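Local coordinates for malonyl acyl carrier protein transacylase (Streptococcus pneumoniae, PDB 3IM8) that probably transfers the malonyl group from malonyl-CoA to holo acyl carrier protein, supplying the malonyl units used in fatty acid synthesis, at residues K3-Y15 / M261-G275. Sequence-based numbering, arbitrary orientation.
Sequences KTAFLFAGQGAQY and MQEAGISNFIEIGPG
I272 lies against the rings of both F6 and F8, sharing with them, I270, T4 and N268 one face of the parallel pair of strands 4-8 and 268-272. Its CG1 lies over one face of the F8 ring, 3.9 Å from the centroid and offset toward the rim. With CG1 beside the backbone N (chi1 -52°) and a second bend at chi2, its CD1 turns instead to F6, meeting CD2 at 3.7 Å. I270 lies alongside F6, its CD1 touching CE1 of that ring, and T4 and N268 continue the row. On the other face, A5 is a small floor: its CB fits against M261 CE at 3.6 Å, while I266 CD1 sits over the centre of the F269 ring, 3.5 Å above its plane. M261 SD meets that ring at its edge, in plane. The M261 and L7 side chains run past each other in opposite directions, SD 3.9 Å from L7 CD2; L7 CD1 reaches across to F269 CD1 at 3.8 Å. Between these layers runs the backbone ladder, with I270 N to A5 O at 2.9 Å. At its start K3 O is gripped by two backbone donors, N268 N and S267 N, just after a Schellman motif closes the helix at G265. A weak bond from A9 N to I272 O ends the ladder. Beyond it P274, after its cis peptide, packs against A9, A13 and Y15 beside the type II turn G10-A13, its CB 3.5 Å from A13 O. These are the two central strands of a four-stranded parallel sheet, probably that of the α/β-hydrolase-like subdomain of FabD acyltransferases, between 85-88, which leads to the predicted nucleophile S90, and 290-294; helix 58-78 touches I272, and E271 reaches S279 and L278 N in helix 277-285.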
# COMPACT_ATOMS: atom_id res chain seq x y z
N LYS A 3 -20.85 1.04 -6.84
CA LYS A 3 -20.90 2.49 -6.45
C LYS A 3 -19.65 3.02 -5.67
O LYS A 3 -19.02 3.97 -6.11
CB LYS A 3 -22.23 2.83 -5.75
CG LYS A 3 -22.82 4.13 -6.17
CD LYS A 3 -24.29 4.23 -5.83
CE LYS A 3 -24.68 5.66 -5.99
NZ LYS A 3 -23.53 6.44 -5.43
N THR A 4 -19.27 2.42 -4.55
CA THR A 4 -18.15 2.98 -3.74
C THR A 4 -16.96 1.99 -3.59
O THR A 4 -17.17 0.80 -3.32
CB THR A 4 -18.62 3.44 -2.32
OG1 THR A 4 -19.55 4.50 -2.44
CG2 THR A 4 -17.45 3.96 -1.45
N ALA A 5 -15.71 2.49 -3.79
CA ALA A 5 -14.48 1.72 -3.44
C ALA A 5 -13.69 2.32 -2.26
O ALA A 5 -13.53 3.54 -2.20
CB ALA A 5 -13.57 1.58 -4.66
N PHE A 6 -13.23 1.46 -1.33
CA PHE A 6 -12.30 1.88 -0.25
C PHE A 6 -10.87 1.60 -0.74
O PHE A 6 -10.55 0.51 -1.25
CB PHE A 6 -12.58 1.16 1.08
CG PHE A 6 -13.86 1.60 1.79
CD1 PHE A 6 -14.78 2.50 1.21
CD2 PHE A 6 -14.16 1.10 3.05
CE1 PHE A 6 -15.96 2.88 1.90
CE2 PHE A 6 -15.31 1.47 3.74
CZ PHE A 6 -16.22 2.36 3.16
N LEU A 7 -10.01 2.61 -0.60
CA LEU A 7 -8.64 2.52 -1.04
C LEU A 7 -7.79 2.56 0.23
O LEU A 7 -7.81 3.55 0.96
CB LEU A 7 -8.34 3.71 -1.91
CG LEU A 7 -9.19 3.84 -3.18
CD1 LEU A 7 -8.80 5.10 -3.92
CD2 LEU A 7 -9.15 2.61 -4.12
N PHE A 8 -7.01 1.51 0.48
CA PHE A 8 -6.28 1.48 1.77
C PHE A 8 -4.82 1.97 1.70
O PHE A 8 -4.06 1.54 0.86
CB PHE A 8 -6.35 0.09 2.37
CG PHE A 8 -7.74 -0.31 2.84
CD1 PHE A 8 -8.69 -0.76 1.94
CD2 PHE A 8 -8.05 -0.32 4.19
CE1 PHE A 8 -9.96 -1.16 2.37
CE2 PHE A 8 -9.28 -0.74 4.64
CZ PHE A 8 -10.26 -1.15 3.73
N ALA A 9 -4.44 2.88 2.60
CA ALA A 9 -3.07 3.35 2.81
C ALA A 9 -1.95 2.30 2.81
O ALA A 9 -2.14 1.20 3.30
CB ALA A 9 -2.99 4.19 4.16
N GLY A 10 -0.79 2.71 2.28
CA GLY A 10 0.46 1.96 2.36
C GLY A 10 1.53 2.50 3.30
O GLY A 10 1.37 3.54 3.97
N GLN A 11 2.63 1.76 3.36
CA GLN A 11 3.76 2.12 4.21
C GLN A 11 4.24 3.52 3.84
O GLN A 11 4.22 3.86 2.69
CB GLN A 11 4.87 1.08 3.98
CG GLN A 11 5.99 1.12 4.91
CD GLN A 11 7.01 0.08 4.56
OE1 GLN A 11 6.67 -1.08 4.29
NE2 GLN A 11 8.28 0.49 4.51
N GLY A 12 4.67 4.31 4.83
CA GLY A 12 5.14 5.68 4.57
C GLY A 12 4.11 6.71 5.05
O GLY A 12 4.46 7.87 5.33
N ALA A 13 2.84 6.32 5.20
CA ALA A 13 1.82 7.31 5.61
C ALA A 13 1.62 7.37 7.14
O ALA A 13 0.88 8.23 7.64
CB ALA A 13 0.46 7.05 4.92
N GLN A 14 2.23 6.47 7.88
CA GLN A 14 2.08 6.48 9.34
C GLN A 14 2.50 7.82 10.00
O GLN A 14 3.29 8.58 9.43
CB GLN A 14 2.83 5.28 9.97
CG GLN A 14 4.42 5.32 9.96
CD GLN A 14 5.08 5.12 8.57
OE1 GLN A 14 4.41 4.85 7.57
NE2 GLN A 14 6.43 5.23 8.54
N TYR A 15 2.00 8.11 11.20
CA TYR A 15 2.49 9.28 11.96
C TYR A 15 2.22 9.01 13.42
O TYR A 15 1.40 8.14 13.76
CB TYR A 15 1.89 10.63 11.41
CG TYR A 15 0.36 10.66 11.41
CD1 TYR A 15 -0.38 10.31 10.27
CD2 TYR A 15 -0.34 11.03 12.59
CE1 TYR A 15 -1.75 10.33 10.30
CE2 TYR A 15 -1.72 11.03 12.63
CZ TYR A 15 -2.43 10.68 11.49
OH TYR A 15 -3.82 10.67 11.57
N MET A 261 -11.64 -0.26 -11.44
CA MET A 261 -12.78 0.14 -10.63
C MET A 261 -13.74 1.10 -11.39
O MET A 261 -14.94 0.94 -11.31
CB MET A 261 -12.33 0.75 -9.27
CG MET A 261 -11.44 -0.16 -8.48
SD MET A 261 -10.72 0.72 -7.12
CE MET A 261 -10.90 -0.46 -5.83
N GLN A 262 -13.23 2.09 -12.11
CA GLN A 262 -14.10 2.97 -12.94
C GLN A 262 -14.89 2.18 -13.99
O GLN A 262 -16.10 2.38 -14.12
CB GLN A 262 -13.32 4.13 -13.58
CG GLN A 262 -12.61 4.90 -12.50
CD GLN A 262 -12.11 6.21 -12.98
OE1 GLN A 262 -11.10 6.27 -13.67
NE2 GLN A 262 -12.84 7.28 -12.64
N GLU A 263 -14.23 1.25 -14.68
CA GLU A 263 -14.98 0.29 -15.53
C GLU A 263 -16.00 -0.56 -14.77
O GLU A 263 -17.05 -0.87 -15.34
CB GLU A 263 -14.04 -0.62 -16.33
CG GLU A 263 -13.41 0.02 -17.54
CD GLU A 263 -14.42 0.26 -18.71
OE1 GLU A 263 -14.44 1.41 -19.21
OE2 GLU A 263 -15.18 -0.67 -19.11
N ALA A 264 -15.75 -0.93 -13.50
CA ALA A 264 -16.75 -1.73 -12.77
C ALA A 264 -17.88 -0.85 -12.34
O ALA A 264 -18.78 -1.27 -11.59
CB ALA A 264 -16.15 -2.46 -11.55
N GLY A 265 -17.84 0.39 -12.83
CA GLY A 265 -18.83 1.41 -12.53
C GLY A 265 -18.72 2.05 -11.15
O GLY A 265 -19.71 2.58 -10.64
N ILE A 266 -17.54 2.04 -10.53
CA ILE A 266 -17.53 2.68 -9.21
C ILE A 266 -17.42 4.23 -9.34
O ILE A 266 -16.57 4.71 -10.09
CB ILE A 266 -16.57 2.03 -8.12
CG1 ILE A 266 -15.32 2.86 -7.92
CG2 ILE A 266 -16.26 0.56 -8.34
CD1 ILE A 266 -15.58 3.97 -6.98
N SER A 267 -18.29 4.98 -8.64
CA SER A 267 -18.34 6.46 -8.75
C SER A 267 -17.58 7.25 -7.66
O SER A 267 -16.92 8.29 -7.94
CB SER A 267 -19.79 6.95 -8.83
OG SER A 267 -20.55 6.46 -7.74
N ASN A 268 -17.65 6.73 -6.44
CA ASN A 268 -17.21 7.38 -5.22
C ASN A 268 -15.93 6.69 -4.65
O ASN A 268 -15.90 5.46 -4.51
CB ASN A 268 -18.37 7.19 -4.24
CG ASN A 268 -18.57 8.35 -3.30
OD1 ASN A 268 -18.65 8.16 -2.07
ND2 ASN A 268 -18.66 9.57 -3.86
N PHE A 269 -14.89 7.43 -4.29
CA PHE A 269 -13.69 6.79 -3.68
C PHE A 269 -13.44 7.25 -2.25
O PHE A 269 -13.44 8.45 -2.01
CB PHE A 269 -12.40 6.97 -4.51
CG PHE A 269 -12.44 6.30 -5.87
CD1 PHE A 269 -11.91 5.02 -6.04
CD2 PHE A 269 -12.96 6.97 -6.99
CE1 PHE A 269 -11.91 4.39 -7.27
CE2 PHE A 269 -12.97 6.34 -8.27
CZ PHE A 269 -12.45 5.06 -8.41
N ILE A 270 -13.25 6.31 -1.31
CA ILE A 270 -12.96 6.71 0.11
C ILE A 270 -11.61 6.13 0.45
O ILE A 270 -11.45 4.90 0.44
CB ILE A 270 -14.05 6.28 1.12
CG1 ILE A 270 -15.38 7.06 0.85
CG2 ILE A 270 -13.63 6.60 2.56
CD1 ILE A 270 -16.57 6.59 1.68
N GLU A 271 -10.64 7.00 0.70
CA GLU A 271 -9.33 6.51 1.10
C GLU A 271 -9.34 6.34 2.61
O GLU A 271 -9.71 7.26 3.36
CB GLU A 271 -8.21 7.46 0.64
CG GLU A 271 -6.85 7.09 1.24
CD GLU A 271 -5.76 7.96 0.74
OE1 GLU A 271 -6.08 9.04 0.19
OE2 GLU A 271 -4.58 7.58 0.88
N ILE A 272 -8.96 5.14 3.06
CA ILE A 272 -8.96 4.81 4.48
C ILE A 272 -7.57 5.14 5.02
O ILE A 272 -6.61 4.65 4.48
CB ILE A 272 -9.19 3.30 4.68
CG1 ILE A 272 -10.42 2.83 3.91
CG2 ILE A 272 -9.22 2.93 6.22
CD1 ILE A 272 -11.70 3.55 4.34
N GLY A 273 -7.46 5.93 6.09
CA GLY A 273 -6.16 6.46 6.53
C GLY A 273 -5.30 5.36 7.16
O GLY A 273 -5.74 4.22 7.25
N PRO A 274 -4.09 5.71 7.63
CA PRO A 274 -3.56 7.09 7.77
C PRO A 274 -3.24 7.77 6.46
O PRO A 274 -2.89 7.11 5.48
CB PRO A 274 -2.25 6.88 8.54
CG PRO A 274 -1.86 5.39 8.30
CD PRO A 274 -3.19 4.71 8.24
N GLY A 275 -3.29 9.10 6.44
CA GLY A 275 -2.82 9.83 5.27
C GLY A 275 -3.84 9.99 4.14
O GLY A 275 -4.92 9.42 4.20